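Local coordinates for plasmin and fibronectin-binding protein A (Streptococcus pneumoniae, PDB 4MR0) that acts as a fibronectin-dependent adhesin and invasin on the pneumococcal surface, also binding human plasmin, plasminogen and serum albumin, at residues Asn360-Met374 with Gly383-Lys397. Sequence-based numbering, arbitrary orientation.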
ATOM      1  N   ASN A 360     -12.985   3.428  -9.304  1.00 15.28           N
ATOM      2  CA  ASN A 360     -12.067   3.715  -8.207  1.00 16.23           C
ATOM      3  C   ASN A 360     -12.374   3.021  -6.881  1.00 14.67           C
ATOM      4  O   ASN A 360     -13.502   3.076  -6.389  1.00 15.16           O
ATOM      5  CB  ASN A 360     -12.029   5.232  -7.947  1.00 18.02           C
ATOM      6  CG  ASN A 360     -11.274   6.007  -9.024  1.00 18.69           C
ATOM      7  OD1 ASN A 360     -10.988   5.493 -10.104  1.00 19.28           O
ATOM      8  ND2 ASN A 360     -10.954   7.265  -8.722  1.00 18.00           N
ATOM      9  N   PRO A 361     -11.381   2.319  -6.300  1.00 14.65           N
ATOM     10  CA  PRO A 361     -11.648   1.669  -5.012  1.00 13.47           C
ATOM     11  C   PRO A 361     -12.056   2.806  -4.056  1.00 14.38           C
ATOM     12  O   PRO A 361     -11.447   3.881  -4.083  1.00 15.42           O
ATOM     13  CB  PRO A 361     -10.296   1.066  -4.648  1.00 11.46           C
ATOM     14  CG  PRO A 361      -9.779   0.617  -6.002  1.00 12.73           C
ATOM     15  CD  PRO A 361     -10.140   1.802  -6.910  1.00 14.55           C
ATOM     16  N   SER A 362     -13.069   2.583  -3.222  1.00 12.78           N
ATOM     17  CA  SER A 362     -13.533   3.639  -2.321  1.00 13.88           C
ATOM     18  C   SER A 362     -13.694   3.211  -0.863  1.00 13.87           C
ATOM     19  O   SER A 362     -13.871   2.028  -0.568  1.00 12.43           O
ATOM     20  CB  SER A 362     -14.858   4.221  -2.844  1.00 15.85           C
ATOM     21  OG  SER A 362     -15.894   3.250  -2.827  1.00 17.56           O
ATOM     22  N   ASN A 363     -13.648   4.197   0.032  1.00 14.36           N
ATOM     23  CA  ASN A 363     -13.748   3.996   1.480  1.00 13.57           C
ATOM     24  C   ASN A 363     -12.625   3.067   1.920  1.00 13.45           C
ATOM     25  O   ASN A 363     -12.846   1.967   2.445  1.00 12.35           O
ATOM     26  CB  ASN A 363     -15.114   3.427   1.886  1.00 15.04           C
ATOM     27  CG  ASN A 363     -15.320   3.438   3.402  1.00 16.59           C
ATOM     28  OD1 ASN A 363     -14.623   4.150   4.128  1.00 17.34           O
ATOM     29  ND2 ASN A 363     -16.285   2.660   3.880  1.00 15.57           N
ATOM     30  N   ILE A 364     -11.411   3.547   1.678  1.00 11.56           N
ATOM     31  CA  ILE A 364     -10.181   2.843   1.991  1.00 13.36           C
ATOM     32  C   ILE A 364      -9.609   3.490   3.244  1.00 12.93           C
ATOM     33  O   ILE A 364      -9.288   4.680   3.246  1.00 13.68           O
ATOM     34  CB  ILE A 364      -9.163   2.999   0.841  1.00 12.56           C
ATOM     35  CG1 ILE A 364      -9.826   2.629  -0.493  1.00 12.07           C
ATOM     36  CG2 ILE A 364      -7.936   2.136   1.099  1.00 12.59           C
ATOM     37  CD1 ILE A 364     -10.294   1.180  -0.566  1.00 14.48           C
ATOM     38  N   LYS A 365      -9.487   2.705   4.308  1.00 12.03           N
ATOM     39  CA  LYS A 365      -8.965   3.221   5.563  1.00 13.07           C
ATOM     40  C   LYS A 365      -7.645   2.560   5.909  1.00 11.43           C
ATOM     41  O   LYS A 365      -7.544   1.338   5.937  1.00 13.76           O
ATOM     42  CB  LYS A 365      -9.972   2.980   6.686  1.00 12.61           C
ATOM     43  CG  LYS A 365     -11.296   3.681   6.472  1.00 15.47           C
ATOM     44  CD  LYS A 365     -12.291   3.349   7.587  1.00 18.44           C
ATOM     45  CE  LYS A 365     -13.573   4.148   7.411  1.00 19.60           C
ATOM     46  NZ  LYS A 365     -14.649   3.661   8.314  1.00 27.46           N
ATOM     47  N   ILE A 366      -6.636   3.378   6.172  1.00 10.60           N
ATOM     48  CA  ILE A 366      -5.306   2.887   6.514  1.00 13.25           C
ATOM     49  C   ILE A 366      -5.064   3.490   7.881  1.00 13.40           C
ATOM     50  O   ILE A 366      -4.743   4.672   7.997  1.00 13.07           O
ATOM     51  CB  ILE A 366      -4.283   3.382   5.476  1.00 13.52           C
ATOM     52  CG1 ILE A 366      -4.640   2.770   4.113  1.00 16.06           C
ATOM     53  CG2 ILE A 366      -2.873   3.018   5.905  1.00 10.38           C
ATOM     54  CD1 ILE A 366      -3.836   3.299   2.948  1.00 18.46           C
ATOM     55  N   LEU A 367      -5.221   2.653   8.905  1.00 14.37           N
ATOM     56  CA  LEU A 367      -5.150   3.100  10.287  1.00 13.44           C
ATOM     57  C   LEU A 367      -4.128   2.500  11.242  1.00 13.42           C
ATOM     58  O   LEU A 367      -3.916   1.293  11.286  1.00 12.01           O
ATOM     59  CB  LEU A 367      -6.524   2.899  10.915  1.00 12.42           C
ATOM     60  CG  LEU A 367      -7.737   3.239  10.038  1.00 13.27           C
ATOM     61  CD1 LEU A 367      -9.001   2.715  10.712  1.00 14.55           C
ATOM     62  CD2 LEU A 367      -7.826   4.750   9.823  1.00 12.86           C
ATOM     63  N   ASN A 368      -3.521   3.377  12.025  1.00 14.01           N
ATOM     64  CA  ASN A 368      -2.587   2.964  13.054  1.00 17.22           C
ATOM     65  C   ASN A 368      -1.571   1.889  12.653  1.00 16.92           C
ATOM     66  O   ASN A 368      -1.364   0.932  13.405  1.00 16.20           O
ATOM     67  CB  ASN A 368      -3.406   2.479  14.253  1.00 19.86           C
ATOM     68  CG  ASN A 368      -4.428   3.506  14.710  1.00 25.91           C
ATOM     69  OD1 ASN A 368      -5.502   3.157  15.216  1.00 31.04           O
ATOM     70  ND2 ASN A 368      -4.096   4.781  14.544  1.00 27.61           N
ATOM     71  N   ASN A 369      -0.956   2.031  11.479  1.00 16.94           N
ATOM     72  CA  ASN A 369       0.058   1.071  11.032  1.00 17.28           C
ATOM     73  C   ASN A 369       1.440   1.673  11.246  1.00 18.31           C
ATOM     74  O   ASN A 369       1.575   2.889  11.410  1.00 19.28           O
ATOM     75  CB  ASN A 369      -0.084   0.757   9.537  1.00 16.63           C
ATOM     76  CG  ASN A 369      -1.439   0.195   9.182  1.00 15.21           C
ATOM     77  OD1 ASN A 369      -2.296   0.892   8.617  1.00 16.07           O
ATOM     78  ND2 ASN A 369      -1.652  -1.068   9.519  1.00 12.60           N
ATOM     79  N   HIS A 370       2.465   0.824  11.234  1.00 17.18           N
ATOM     80  CA  HIS A 370       3.843   1.286  11.378  1.00 17.30           C
ATOM     81  C   HIS A 370       4.589   0.934  10.086  1.00 17.84           C
ATOM     82  O   HIS A 370       4.835  -0.236   9.801  1.00 17.87           O
ATOM     83  CB  HIS A 370       4.529   0.606  12.570  1.00 17.85           C
ATOM     84  CG  HIS A 370       5.932   1.078  12.812  1.00 21.48           C
ATOM     85  ND1 HIS A 370       6.705   0.610  13.852  1.00 22.18           N
ATOM     86  CD2 HIS A 370       6.697   1.981  12.151  1.00 20.64           C
ATOM     87  CE1 HIS A 370       7.886   1.205  13.824  1.00 21.36           C
ATOM     88  NE2 HIS A 370       7.907   2.040  12.801  1.00 21.53           N
ATOM     89  N   PHE A 371       4.927   1.949   9.300  1.00 16.51           N
ATOM     90  CA  PHE A 371       5.644   1.746   8.044  1.00 16.35           C
ATOM     91  C   PHE A 371       7.108   2.024   8.367  1.00 18.07           C
ATOM     92  O   PHE A 371       7.562   3.170   8.331  1.00 17.02           O
ATOM     93  CB  PHE A 371       5.119   2.716   6.998  1.00 16.50           C
ATOM     94  CG  PHE A 371       3.652   2.554   6.710  1.00 17.13           C
ATOM     95  CD1 PHE A 371       3.178   1.412   6.068  1.00 16.52           C
ATOM     96  CD2 PHE A 371       2.744   3.535   7.089  1.00 16.05           C
ATOM     97  CE1 PHE A 371       1.808   1.251   5.806  1.00 16.50           C
ATOM     98  CE2 PHE A 371       1.374   3.386   6.832  1.00 18.04           C
ATOM     99  CZ  PHE A 371       0.908   2.243   6.190  1.00 15.51           C
ATOM    100  N   ASP A 372       7.833   0.951   8.670  1.00 18.38           N
ATOM    101  CA  ASP A 372       9.224   1.024   9.094  1.00 19.38           C
ATOM    102  C   ASP A 372      10.312   1.032   8.024  1.00 19.75           C
ATOM    103  O   ASP A 372      10.847  -0.016   7.650  1.00 18.71           O
ATOM    104  CB  ASP A 372       9.486  -0.118  10.076  1.00 20.52           C
ATOM    105  CG  ASP A 372      10.660   0.153  10.997  1.00 23.36           C
ATOM    106  OD1 ASP A 372      11.354   1.171  10.808  1.00 24.97           O
ATOM    107  OD2 ASP A 372      10.885  -0.664  11.912  1.00 21.98           O
ATOM    108  N   ASN A 373      10.643   2.228   7.551  1.00 20.40           N
ATOM    109  CA  ASN A 373      11.699   2.420   6.560  1.00 22.11           C
ATOM    110  C   ASN A 373      11.428   1.834   5.172  1.00 22.18           C
ATOM    111  O   ASN A 373      12.256   1.089   4.641  1.00 23.80           O
ATOM    112  CB  ASN A 373      13.023   1.861   7.126  1.00 22.09           C
ATOM    113  CG  ASN A 373      14.252   2.436   6.440  1.00 23.36           C
ATOM    114  OD1 ASN A 373      14.339   3.645   6.196  1.00 22.30           O
ATOM    115  ND2 ASN A 373      15.224   1.573   6.140  1.00 23.10           N
ATOM    116  N   MET A 374      10.282   2.169   4.580  1.00 20.58           N
ATOM    117  CA  MET A 374       9.952   1.686   3.237  1.00 20.71           C
ATOM    118  C   MET A 374      10.912   2.353   2.255  1.00 20.61           C
ATOM    119  O   MET A 374      11.386   3.461   2.501  1.00 21.96           O
ATOM    120  CB  MET A 374       8.510   2.046   2.865  1.00 20.42           C
ATOM    121  CG  MET A 374       7.482   0.917   3.068  1.00 19.02           C
ATOM    122  SD  MET A 374       7.198   0.301   4.734  1.00 16.89           S
ATOM    123  CE  MET A 374       8.629  -0.834   4.934  1.00 20.37           C
ATOM    124  N   GLY A 383      -6.233   6.843  -8.367  1.00 14.99           N
ATOM    125  CA  GLY A 383      -7.532   6.244  -8.601  1.00 17.39           C
ATOM    126  C   GLY A 383      -8.303   5.739  -7.388  1.00 17.96           C
ATOM    127  O   GLY A 383      -8.977   4.714  -7.476  1.00 18.58           O
ATOM    128  N   PHE A 384      -8.197   6.429  -6.254  1.00 17.75           N
ATOM    129  CA  PHE A 384      -8.947   6.050  -5.048  1.00 15.70           C
ATOM    130  C   PHE A 384      -9.928   7.182  -4.742  1.00 14.93           C
ATOM    131  O   PHE A 384      -9.671   8.335  -5.076  1.00 15.39           O
ATOM    132  CB  PHE A 384      -8.032   5.897  -3.822  1.00 13.63           C
ATOM    133  CG  PHE A 384      -7.314   4.573  -3.730  1.00 14.59           C
ATOM    134  CD1 PHE A 384      -7.425   3.616  -4.737  1.00 14.61           C
ATOM    135  CD2 PHE A 384      -6.493   4.304  -2.635  1.00 12.54           C
ATOM    136  CE1 PHE A 384      -6.724   2.408  -4.654  1.00 15.14           C
ATOM    137  CE2 PHE A 384      -5.788   3.101  -2.541  1.00 15.15           C
ATOM    138  CZ  PHE A 384      -5.905   2.151  -3.558  1.00 14.37           C
ATOM    139  N   THR A 385     -11.037   6.854  -4.094  1.00 13.91           N
ATOM    140  CA  THR A 385     -12.021   7.860  -3.715  1.00 15.24           C
ATOM    141  C   THR A 385     -12.429   7.599  -2.268  1.00 15.15           C
ATOM    142  O   THR A 385     -12.739   6.466  -1.900  1.00 16.43           O
ATOM    143  CB  THR A 385     -13.260   7.809  -4.623  1.00 16.57           C
ATOM    144  OG1 THR A 385     -12.850   7.922  -5.995  1.00 19.74           O
ATOM    145  CG2 THR A 385     -14.210   8.963  -4.291  1.00 16.64           C
ATOM    146  N   ASP A 386     -12.409   8.647  -1.450  1.00 13.97           N
ATOM    147  CA  ASP A 386     -12.754   8.538  -0.034  1.00 15.55           C
ATOM    148  C   ASP A 386     -11.738   7.642   0.669  1.00 15.82           C
ATOM    149  O   ASP A 386     -11.990   6.469   0.949  1.00 15.37           O
ATOM    150  CB  ASP A 386     -14.175   7.985   0.144  1.00 15.46           C
ATOM    151  CG  ASP A 386     -14.586   7.884   1.609  1.00 21.15           C
ATOM    152  OD1 ASP A 386     -13.918   8.507   2.470  1.00 19.59           O
ATOM    153  OD2 ASP A 386     -15.587   7.189   1.901  1.00 21.11           O
ATOM    154  N   VAL A 387     -10.577   8.224   0.939  1.00 15.32           N
ATOM    155  CA  VAL A 387      -9.486   7.526   1.594  1.00 13.99           C
ATOM    156  C   VAL A 387      -9.173   8.194   2.918  1.00 14.11           C
ATOM    157  O   VAL A 387      -9.247   9.421   3.038  1.00 14.89           O
ATOM    158  CB  VAL A 387      -8.211   7.578   0.734  1.00 14.55           C
ATOM    159  CG1 VAL A 387      -7.090   6.815   1.414  1.00 15.01           C
ATOM    160  CG2 VAL A 387      -8.496   7.010  -0.649  1.00 16.65           C
ATOM    161  N   LEU A 388      -8.830   7.384   3.913  1.00 13.85           N
ATOM    162  CA  LEU A 388      -8.473   7.908   5.219  1.00 13.17           C
ATOM    163  C   LEU A 388      -7.171   7.258   5.664  1.00 12.56           C
ATOM    164  O   LEU A 388      -7.110   6.046   5.885  1.00 14.88           O
ATOM    165  CB  LEU A 388      -9.577   7.629   6.250  1.00 13.21           C
ATOM    166  CG  LEU A 388      -9.245   8.068   7.688  1.00 14.64           C
ATOM    167  CD1 LEU A 388      -8.964   9.573   7.713  1.00 13.19           C
ATOM    168  CD2 LEU A 388     -10.401   7.717   8.627  1.00 14.83           C
ATOM    169  N   ILE A 389      -6.126   8.072   5.758  1.00 11.96           N
ATOM    170  CA  ILE A 389      -4.806   7.627   6.194  1.00 12.72           C
ATOM    171  C   ILE A 389      -4.632   8.343   7.526  1.00 14.20           C
ATOM    172  O   ILE A 389      -4.282   9.528   7.566  1.00 13.77           O
ATOM    173  CB  ILE A 389      -3.731   8.082   5.199  1.00 13.37           C
ATOM    174  CG1 ILE A 389      -4.046   7.496   3.818  1.00 13.70           C
ATOM    175  CG2 ILE A 389      -2.359   7.631   5.679  1.00 16.03           C
ATOM    176  CD1 ILE A 389      -3.423   8.254   2.662  1.00 13.27           C
ATOM    177  N   LYS A 390      -4.871   7.614   8.611  1.00 14.55           N
ATOM    178  CA  LYS A 390      -4.837   8.214   9.939  1.00 16.44           C
ATOM    179  C   LYS A 390      -4.111   7.472  11.052  1.00 15.26           C
ATOM    180  O   LYS A 390      -4.194   6.241  11.170  1.00 11.73           O
ATOM    181  CB  LYS A 390      -6.284   8.477  10.359  1.00 19.69           C
ATOM    182  CG  LYS A 390      -6.477   9.018  11.759  1.00 22.88           C
ATOM    183  CD  LYS A 390      -7.880   9.588  11.887  1.00 27.72           C
ATOM    184  CE  LYS A 390      -8.619   9.016  13.082  1.00 31.29           C
ATOM    185  NZ  LYS A 390      -8.829   7.548  12.939  1.00 32.68           N
ATOM    186  N   GLY A 391      -3.404   8.249  11.872  1.00 14.56           N
ATOM    187  CA  GLY A 391      -2.688   7.699  13.011  1.00 15.51           C
ATOM    188  C   GLY A 391      -1.582   6.704  12.735  1.00 15.04           C
ATOM    189  O   GLY A 391      -1.264   5.876  13.596  1.00 16.33           O
ATOM    190  N   ASN A 392      -0.987   6.780  11.549  1.00 14.73           N
ATOM    191  CA  ASN A 392       0.088   5.871  11.177  1.00 15.38           C
ATOM    192  C   ASN A 392       1.444   6.467  11.540  1.00 17.64           C
ATOM    193  O   ASN A 392       1.576   7.673  11.729  1.00 15.29           O
ATOM    194  CB  ASN A 392       0.055   5.606   9.672  1.00 15.23           C
ATOM    195  CG  ASN A 392      -1.240   4.966   9.222  1.00 14.51           C
ATOM    196  OD1 ASN A 392      -1.438   3.761   9.383  1.00 13.45           O
ATOM    197  ND2 ASN A 392      -2.139   5.777   8.663  1.00 11.69           N
ATOM    198  N   ARG A 393       2.447   5.606  11.646  1.00 18.78           N
ATOM    199  CA  ARG A 393       3.801   6.041  11.947  1.00 19.68           C
ATOM    200  C   ARG A 393       4.691   5.677  10.754  1.00 19.60           C
ATOM    201  O   ARG A 393       4.823   4.505  10.400  1.00 18.70           O
ATOM    202  CB  ARG A 393       4.304   5.353  13.216  1.00 23.98           C
ATOM    203  CG  ARG A 393       5.791   5.512  13.443  1.00 30.74           C
ATOM    204  CD  ARG A 393       6.205   4.907  14.767  1.00 36.04           C
ATOM    205  NE  ARG A 393       7.658   4.857  14.902  1.00 42.09           N
ATOM    206  CZ  ARG A 393       8.290   4.392  15.976  1.00 44.84           C
ATOM    207  NH1 ARG A 393       7.594   3.937  17.013  1.00 45.99           N
ATOM    208  NH2 ARG A 393       9.618   4.372  16.008  1.00 45.78           N
ATOM    209  N   PHE A 394       5.287   6.682  10.123  1.00 19.42           N
ATOM    210  CA  PHE A 394       6.159   6.440   8.973  1.00 20.20           C
ATOM    211  C   PHE A 394       7.589   6.766   9.364  1.00 22.77           C
ATOM    212  O   PHE A 394       7.914   7.935   9.597  1.00 24.06           O
ATOM    213  CB  PHE A 394       5.791   7.335   7.787  1.00 18.16           C
ATOM    214  CG  PHE A 394       4.373   7.186   7.303  1.00 18.13           C
ATOM    215  CD1 PHE A 394       3.303   7.629   8.079  1.00 17.33           C
ATOM    216  CD2 PHE A 394       4.115   6.664   6.033  1.00 16.23           C
ATOM    217  CE1 PHE A 394       1.995   7.562   7.598  1.00 16.08           C
ATOM    218  CE2 PHE A 394       2.819   6.590   5.538  1.00 16.81           C
ATOM    219  CZ  PHE A 394       1.751   7.042   6.317  1.00 18.24           C
ATOM    220  N   ASP A 395       8.442   5.750   9.434  1.00 21.99           N
ATOM    221  CA  ASP A 395       9.838   5.982   9.781  1.00 24.34           C
ATOM    222  C   ASP A 395      10.710   5.841   8.542  1.00 25.26           C
ATOM    223  O   ASP A 395      10.434   5.021   7.664  1.00 23.74           O
ATOM    224  CB  ASP A 395      10.309   4.993  10.849  1.00 26.09           C
ATOM    225  CG  ASP A 395       9.665   5.240  12.207  1.00 29.62           C
ATOM    226  OD1 ASP A 395       9.534   6.419  12.606  1.00 32.21           O
ATOM    227  OD2 ASP A 395       9.308   4.254  12.884  1.00 31.63           O
ATOM    228  N   LYS A 396      11.755   6.653   8.464  1.00 25.24           N
ATOM    229  CA  LYS A 396      12.667   6.596   7.331  1.00 26.44           C
ATOM    230  C   LYS A 396      14.070   6.872   7.833  1.00 28.31           C
ATOM    231  O   LYS A 396      14.355   7.949   8.358  1.00 29.12           O
ATOM    232  CB  LYS A 396      12.270   7.623   6.269  1.00 25.65           C
ATOM    233  CG  LYS A 396      13.125   7.593   5.008  1.00 25.37           C
ATOM    234  CD  LYS A 396      13.039   6.261   4.276  1.00 25.63           C
ATOM    235  CE  LYS A 396      13.813   6.316   2.962  1.00 26.01           C
ATOM    236  NZ  LYS A 396      13.922   4.983   2.303  1.00 24.89           N
ATOM    237  N   LYS A 397      14.941   5.883   7.689  1.00 30.11           N
ATOM    238  CA  LYS A 397      16.318   6.012   8.139  1.00 31.05           C
ATOM    239  C   LYS A 397      17.226   6.481   7.007  1.00 31.72           C
ATOM    240  O   LYS A 397      16.789   6.645   5.864  1.00 30.49           O
ATOM    241  CB  LYS A 397      16.817   4.672   8.681  1.00 31.64           C
ATOM    242  CG  LYS A 397      16.059   4.178   9.902  1.00 35.12           C
ATOM    243  CD  LYS A 397      16.725   2.944  10.500  1.00 39.06           C
ATOM    244  CE  LYS A 397      16.363   1.668   9.758  1.00 40.66           C
ATOM    245  NZ  LYS A 397      15.178   1.002  10.381  1.00 42.99           N
TER
HETATM  246  O   HOH W   1     -11.855  10.098  -7.287  1.00 17.87           O
HETATM  247  O   HOH W   2       8.458   4.230   5.929  1.00 18.26           O
HETATM  248  O   HOH W   3      14.406   1.924   2.544  1.00 23.72           O
HETATM  249  O   HOH W   4      15.366  -1.053   8.125  1.00 26.70           O
HETATM  250  O   HOH W   5      16.447   4.757   3.729  1.00 32.58           O
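D395 OD2 is gripped by two side chains: H370 NE2 donates to it at 2.6 Å from the neighbouring strand, and R393 NE, two residues back on its own strand, forms a salt bridge with it at 2.7 Å. The histidine arrives on the anti side of the carboxylate, the arginine on its syn lone pair. With CG anti to the backbone N in both H370 (chi1 -178°) and R393, the two side chains run out alongside each other, and the guanidinium lies flat on the imidazole, planes 26° apart, while R393 CD sits over the ring face. N439 of strand 431-440 holds the other oxygen, OD1.

At the bend between the strand pairs, the amide of N392 bridges the gap in the backbone pairing. Its ND2 adds a second donor to I366 O at 2.9 Å, from above the carbonyl plane, beside the backbone bond from K390 N; its OD1 accepts N369 N at 2.8 Å. N436 of the next coil in turn bonds N392 N, continuing the asparagine ladder.

Beneath, F371 CD2 lies 3.4 Å from F394 CE2, over the F394 face, the rings oblique at 40°; F394 then stacks on F438. I364 and I366 lie beside V387 and I389 on this same inward face. Past the strands, N373 OD1 accepts K397 N at 2.8 Å.

The parallel strands, 364-367 on 387-390 and 370-372 on 393-396, belong to two successive coils of a right-handed parallel beta-helix, as in the pectate lyase-like family. D395 OD2 fixes how the H370 ring is turned and holds R393 flat against it, while asparagine and phenylalanine ladders tie the coils inside.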